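Local coordinates for protein beta-lactamase (Klebsiella pneumoniae, PDB 6HUH) that probably hydrolyses the amide bond of beta-lactam antibiotics to give substituted beta-amino acids, as a serine enzyme of the class D beta-lactamase family, at residues Y62-L67 with T110-A115; R212-G217 with T235-P240. All blocks are in the same frame, centred on the assembly; numbering follows the deposited sequence.

In the fold
From the N terminus, the chain first runs through strands 26-30 and 36-41, then enters helix 56-64. Contact 1 closes a loop of 42 intervening residues, bringing the end of that helix and the turn after it against the end of helix 103-113, within the helical part of the fold. Contact 2 follows in series, with no nesting or crossing: it pairs the start of strand 215-225 with the end of strand 228-238, closing a loop of 17 residues, 15 of them strand, which is the beta hairpin itself within the antiparallel sheet. The two contacts lie on opposite sides of the chain's centre, their own centres 31 Å apart, and do not touch.

Contact 1: Y62-L67 with T110-A115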
loop_
_atom_site.group_PDB
_atom_site.type_symbol
_atom_site.label_atom_id
_atom_site.label_comp_id
_atom_site.label_asym_id
_atom_site.label_seq_id
_atom_site.Cartn_x
_atom_site.Cartn_y
_atom_site.Cartn_z
ATOM N N TYR A 62 -6.704 -13.935 9.289
ATOM C CA TYR A 62 -7.042 -13.019 10.371
ATOM C C TYR A 62 -7.804 -13.690 11.494
ATOM O O TYR A 62 -7.620 -13.315 12.643
ATOM C CB TYR A 62 -7.792 -11.789 9.877
ATOM C CG TYR A 62 -6.888 -10.810 9.164
ATOM C CD1 TYR A 62 -5.956 -10.050 9.866
ATOM C CD2 TYR A 62 -6.976 -10.630 7.787
ATOM C CE1 TYR A 62 -5.113 -9.158 9.206
ATOM C CE2 TYR A 62 -6.134 -9.748 7.117
ATOM C CZ TYR A 62 -5.207 -9.014 7.827
ATOM O OH TYR A 62 -4.417 -8.144 7.128
ATOM N N ASP A 63 -8.647 -14.673 11.182
ATOM C CA ASP A 63 -9.433 -15.382 12.189
ATOM C C ASP A 63 -8.554 -16.233 13.104
ATOM O O ASP A 63 -8.789 -16.275 14.311
ATOM C CB ASP A 63 -10.519 -16.248 11.516
ATOM C CG ASP A 63 -11.519 -16.826 12.492
ATOM O OD1 ASP A 63 -12.260 -16.019 13.145
ATOM O OD2 ASP A 63 -11.585 -18.081 12.598
ATOM N N SER A 64 -7.563 -16.931 12.514
ATOM C CA SER A 64 -6.664 -17.821 13.230
ATOM C C SER A 64 -5.562 -17.070 13.967
ATOM O O SER A 64 -5.075 -17.560 14.979
ATOM C CB SER A 64 -6.089 -18.871 12.289
ATOM O OG SER A 64 -5.434 -18.286 11.178
ATOM N N GLY A 65 -5.198 -15.882 13.480
ATOM C CA GLY A 65 -4.172 -15.060 14.103
ATOM C C GLY A 65 -2.833 -15.058 13.397
ATOM O O GLY A 65 -1.884 -14.441 13.898
ATOM N N PHE A 66 -2.738 -15.743 12.233
ATOM C CA PHE A 66 -1.519 -15.774 11.432
ATOM C C PHE A 66 -1.206 -14.372 10.939
ATOM O O PHE A 66 -0.044 -13.946 10.964
ATOM C CB PHE A 66 -1.661 -16.700 10.220
ATOM C CG PHE A 66 -0.362 -16.782 9.452
ATOM C CD1 PHE A 66 0.733 -17.457 9.978
ATOM C CD2 PHE A 66 -0.207 -16.122 8.247
ATOM C CE1 PHE A 66 1.934 -17.534 9.281
ATOM C CE2 PHE A 66 1.012 -16.164 7.566
ATOM C CZ PHE A 66 2.070 -16.880 8.087
ATOM N N LEU A 67 -2.240 -13.685 10.434
ATOM C CA LEU A 67 -2.144 -12.319 9.946
ATOM C C LEU A 67 -2.597 -11.435 11.082
ATOM O O LEU A 67 -3.611 -11.733 11.731
ATOM C CB LEU A 67 -3.009 -12.122 8.694
ATOM C CG LEU A 67 -2.747 -13.059 7.519
ATOM C CD1 LEU A 67 -3.813 -12.893 6.479
ATOM C CD2 LEU A 67 -1.338 -12.875 6.929
ATOM N N THR A 110 -0.976 -21.243 4.679
ATOM C CA THR A 110 -1.590 -22.586 4.652
ATOM C C THR A 110 -0.758 -23.628 5.406
ATOM O O THR A 110 -1.344 -24.399 6.165
ATOM C CB THR A 110 -1.950 -23.045 3.234
ATOM O OG1 THR A 110 -0.776 -23.163 2.424
ATOM C CG2 THR A 110 -2.995 -22.151 2.566
ATOM N N GLU A 111 0.598 -23.614 5.248
ATOM C CA GLU A 111 1.523 -24.534 5.951
ATOM C C GLU A 111 1.398 -24.390 7.477
ATOM O O GLU A 111 1.520 -25.378 8.205
ATOM C CB GLU A 111 2.981 -24.283 5.541
ATOM C CG GLU A 111 3.388 -24.960 4.241
ATOM C CD GLU A 111 4.781 -24.619 3.735
ATOM O OE1 GLU A 111 4.948 -24.488 2.499
ATOM O OE2 GLU A 111 5.706 -24.490 4.570
ATOM N N TRP A 112 1.143 -23.149 7.937
ATOM C CA TRP A 112 0.925 -22.769 9.324
ATOM C C TRP A 112 -0.460 -23.217 9.830
ATOM O O TRP A 112 -0.589 -23.541 11.010
ATOM C CB TRP A 112 1.082 -21.249 9.471
ATOM C CG TRP A 112 0.885 -20.754 10.872
ATOM C CD1 TRP A 112 1.844 -20.590 11.823
ATOM C CD2 TRP A 112 -0.356 -20.370 11.478
ATOM N NE1 TRP A 112 1.279 -20.137 12.989
ATOM C CE2 TRP A 112 -0.071 -19.989 12.806
ATOM C CE3 TRP A 112 -1.683 -20.302 11.026
ATOM C CZ2 TRP A 112 -1.068 -19.563 13.693
ATOM C CZ3 TRP A 112 -2.669 -19.878 11.902
ATOM C CH2 TRP A 112 -2.360 -19.518 13.217
ATOM N N LEU A 113 -1.504 -23.162 8.973
ATOM C CA LEU A 113 -2.869 -23.548 9.362
ATOM C C LEU A 113 -3.000 -25.049 9.547
ATOM O O LEU A 113 -3.632 -25.512 10.510
ATOM C CB LEU A 113 -3.883 -23.113 8.301
ATOM C CG LEU A 113 -4.558 -21.768 8.464
ATOM C CD1 LEU A 113 -5.259 -21.406 7.186
ATOM C CD2 LEU A 113 -5.587 -21.789 9.578
ATOM N N GLY A 114 -2.425 -25.782 8.594
ATOM C CA GLY A 114 -2.511 -27.226 8.521
ATOM C C GLY A 114 -3.630 -27.572 7.575
ATOM O O GLY A 114 -4.561 -26.778 7.405
ATOM N N ALA A 115 -3.541 -28.746 6.941
ATOM C CA ALA A 115 -4.526 -29.197 5.960
ATOM C C ALA A 115 -5.922 -29.401 6.554
ATOM O O ALA A 115 -6.905 -29.177 5.853
ATOM C CB ALA A 115 -4.037 -30.456 5.282
#
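F66 and W112 carry the contact, their side chains sliding past each other in opposite directions. The F66 methylene CB lies over the six-membered half of the indole, 3.9 Å from CB to that ring's centroid, a CH-pi contact. The phenyl ring reaches on to the five-membered half, where F66 CD1 comes within 3.4 Å of W112 CG. The two planes are inclined by 48°, which makes the aromatic pair oblique. In W112 chi1 (-180°) puts CG anti to the backbone N, and the indole lies against the turn at 64-66.

S64 meets the edge of the same indole, with its CB in the ring plane and 3.6 Å from W112 CZ3; this edge and the face under F66 are the close-packed part. The S64 hydroxyl is hydrogen-bonded to the carbonyl O of M60, one turn back in the helix; no hydrogen bond joins the segments, which bury 216 Å² in all. L113 CD2 adds a lighter touch on the buried side, 4.0 Å from S64 CB, where Y121 packs on both. The loose side is G65, exposed and barely brushing the indole; W112, although it carries the packing, remains exposed overall. G65 leaves the helix with positive phi (104°), and the turn carries F66 onto the indole: surface packing between two helix C-terminal ends in the helical region of a penicillin-binding-type transpeptidase fold.

Contact 2: R212-G217 with T235-P240; sequences RDQQIG and TVIQKP
I216 and I237 each hold CG1 anti to the carbonyl carbon (chi1 -54° and -75°), which sets the two side chains side by side on one face of the sheet, CG1 of I216 lying 4.1 Å from CG1 of I237. CG2 of I216 also meets CG2 of T235. The Q214 side chain crosses that of I237 at about a right angle, and its amide OE1 sits 3.4 Å from I237 CG2; a weak bond from R212 NE to the same oxygen links it to the guanidinium.

The backbones pair antiparallel. Q215 and Q238 form a hydrogen-bonded pair: Q215 N donates to Q238 O at 2.8 Å, and Q238 N returns a bond to Q215 O. I216 and I237 follow as a non-hydrogen-bonded pair. G217 and V236 are hydrogen-bonded again, G217 N to V236 O at 2.8 Å and V236 N to G217 O at 3.0 Å. CA-H...O contacts fill in between, among them I237 CA to Q215 O at 3.3 Å.

The other face carries Q215, Q238 and V236. The two glutamine side chains point the same way, their amide planes 65° apart, with no hydrogen bond between them. Each OE1 instead takes a weak bond from helix 245-264, Q215 from A245 N and Q238 from R248 NE, while V236 packs on A249. P240 CB touches Q215 NE2 at 3.5 Å. G217 lies about 10 Å from the side chain of S51, the predicted acyl-ester serine, which places this part of the sheet beside the probable catalytic region. This is the open end of an antiparallel beta hairpin, central in the sheet that helix 245-264 covers in the serine beta-lactamase fold.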
loop_
_atom_site.group_PDB
_atom_site.type_symbol
_atom_site.label_atom_id
_atom_site.label_comp_id
_atom_site.label_asym_id
_atom_site.label_seq_id
_atom_site.Cartn_x
_atom_site.Cartn_y
_atom_site.Cartn_z
ATOM N N ARG A 212 -7.788 -25.835 -24.299
ATOM C CA ARG A 212 -7.898 -24.547 -24.989
ATOM C C ARG A 212 -6.706 -23.597 -24.778
ATOM O O ARG A 212 -6.436 -22.781 -25.662
ATOM C CB ARG A 212 -9.212 -23.847 -24.627
ATOM C CG ARG A 212 -10.302 -24.040 -25.677
ATOM C CD ARG A 212 -11.680 -24.225 -25.068
ATOM N NE ARG A 212 -12.097 -23.092 -24.236
ATOM C CZ ARG A 212 -12.307 -23.160 -22.926
ATOM N NH1 ARG A 212 -12.687 -22.084 -22.253
ATOM N NH2 ARG A 212 -12.150 -24.310 -22.279
ATOM N N ASP A 213 -6.000 -23.701 -23.622
ATOM C CA ASP A 213 -4.861 -22.836 -23.248
ATOM C C ASP A 213 -5.307 -21.348 -23.203
ATOM O O ASP A 213 -4.662 -20.451 -23.764
ATOM C CB ASP A 213 -3.628 -23.103 -24.154
ATOM C CG ASP A 213 -2.365 -22.299 -23.870
ATOM O OD1 ASP A 213 -2.179 -21.866 -22.711
ATOM O OD2 ASP A 213 -1.565 -22.108 -24.808
ATOM N N GLN A 214 -6.460 -21.126 -22.550
ATOM C CA GLN A 214 -7.061 -19.807 -22.403
ATOM C C GLN A 214 -6.966 -19.317 -20.963
ATOM O O GLN A 214 -7.252 -20.056 -20.024
ATOM C CB GLN A 214 -8.510 -19.795 -22.910
ATOM C CG GLN A 214 -8.622 -19.992 -24.417
ATOM C CD GLN A 214 -10.013 -19.720 -24.932
ATOM O OE1 GLN A 214 -10.993 -20.379 -24.551
ATOM N NE2 GLN A 214 -10.125 -18.754 -25.833
ATOM N N GLN A 215 -6.580 -18.049 -20.823
ATOM C CA GLN A 215 -6.423 -17.334 -19.569
ATOM C C GLN A 215 -7.790 -16.967 -18.995
ATOM O O GLN A 215 -8.678 -16.566 -19.747
ATOM C CB GLN A 215 -5.629 -16.047 -19.849
ATOM C CG GLN A 215 -4.466 -15.801 -18.901
ATOM C CD GLN A 215 -3.826 -14.460 -19.150
ATOM O OE1 GLN A 215 -3.795 -13.591 -18.274
ATOM N NE2 GLN A 215 -3.302 -14.255 -20.352
ATOM N N ILE A 216 -7.955 -17.086 -17.670
ATOM C CA ILE A 216 -9.177 -16.668 -16.981
ATOM C C ILE A 216 -8.820 -15.475 -16.112
ATOM O O ILE A 216 -8.024 -15.593 -15.178
ATOM C CB ILE A 216 -9.925 -17.752 -16.149
ATOM C CG1 ILE A 216 -10.234 -19.013 -16.982
ATOM C CG2 ILE A 216 -11.205 -17.163 -15.507
ATOM C CD1 ILE A 216 -10.167 -20.288 -16.205
ATOM N N GLY A 217 -9.389 -14.339 -16.454
ATOM C CA GLY A 217 -9.202 -13.120 -15.691
ATOM C C GLY A 217 -10.319 -13.011 -14.691
ATOM O O GLY A 217 -11.449 -13.382 -14.987
ATOM N N THR A 235 -15.375 -12.372 -15.371
ATOM C CA THR A 235 -14.326 -13.218 -15.951
ATOM C C THR A 235 -13.981 -12.796 -17.360
ATOM O O THR A 235 -14.857 -12.354 -18.105
ATOM C CB THR A 235 -14.640 -14.705 -15.899
ATOM O OG1 THR A 235 -15.841 -14.934 -16.608
ATOM C CG2 THR A 235 -14.733 -15.245 -14.484
ATOM N N VAL A 236 -12.705 -12.937 -17.722
ATOM C CA VAL A 236 -12.222 -12.634 -19.063
ATOM C C VAL A 236 -11.555 -13.895 -19.571
ATOM O O VAL A 236 -10.566 -14.347 -18.987
ATOM C CB VAL A 236 -11.249 -11.427 -19.107
ATOM C CG1 VAL A 236 -10.580 -11.303 -20.468
ATOM C CG2 VAL A 236 -11.958 -10.136 -18.740
ATOM N N ILE A 237 -12.079 -14.461 -20.648
ATOM C CA ILE A 237 -11.446 -15.629 -21.241
ATOM C C ILE A 237 -10.783 -15.177 -22.541
ATOM O O ILE A 237 -11.466 -14.680 -23.444
ATOM C CB ILE A 237 -12.379 -16.885 -21.363
ATOM C CG1 ILE A 237 -12.601 -17.577 -19.976
ATOM C CG2 ILE A 237 -11.800 -17.901 -22.349
ATOM C CD1 ILE A 237 -13.636 -16.968 -19.031
ATOM N N GLN A 238 -9.450 -15.290 -22.604
ATOM C CA GLN A 238 -8.676 -14.859 -23.759
ATOM C C GLN A 238 -7.399 -15.662 -23.951
ATOM O O GLN A 238 -6.958 -16.375 -23.053
ATOM C CB GLN A 238 -8.332 -13.357 -23.644
ATOM C CG GLN A 238 -7.702 -12.960 -22.308
ATOM C CD GLN A 238 -6.496 -12.076 -22.459
ATOM O OE1 GLN A 238 -6.602 -10.846 -22.429
ATOM N NE2 GLN A 238 -5.315 -12.681 -22.576
ATOM N N LYS A 239 -6.799 -15.519 -25.139
ATOM C CA LYS A 239 -5.512 -16.091 -25.494
ATOM C C LYS A 239 -4.513 -15.076 -24.915
ATOM O O LYS A 239 -4.737 -13.868 -25.064
ATOM C CB LYS A 239 -5.363 -16.145 -27.023
ATOM C CG LYS A 239 -4.333 -17.151 -27.553
ATOM C CD LYS A 239 -2.868 -16.654 -27.559
ATOM C CE LYS A 239 -2.516 -15.703 -28.679
ATOM N NZ LYS A 239 -1.184 -15.073 -28.463
ATOM N N PRO A 240 -3.428 -15.507 -24.235
ATOM C CA PRO A 240 -2.481 -14.521 -23.694
ATOM C C PRO A 240 -1.908 -13.630 -24.795
ATOM O O PRO A 240 -1.661 -14.114 -25.898
ATOM C CB PRO A 240 -1.404 -15.386 -23.019
ATOM C CG PRO A 240 -1.546 -16.736 -23.632
ATOM C CD PRO A 240 -2.999 -16.888 -23.933
#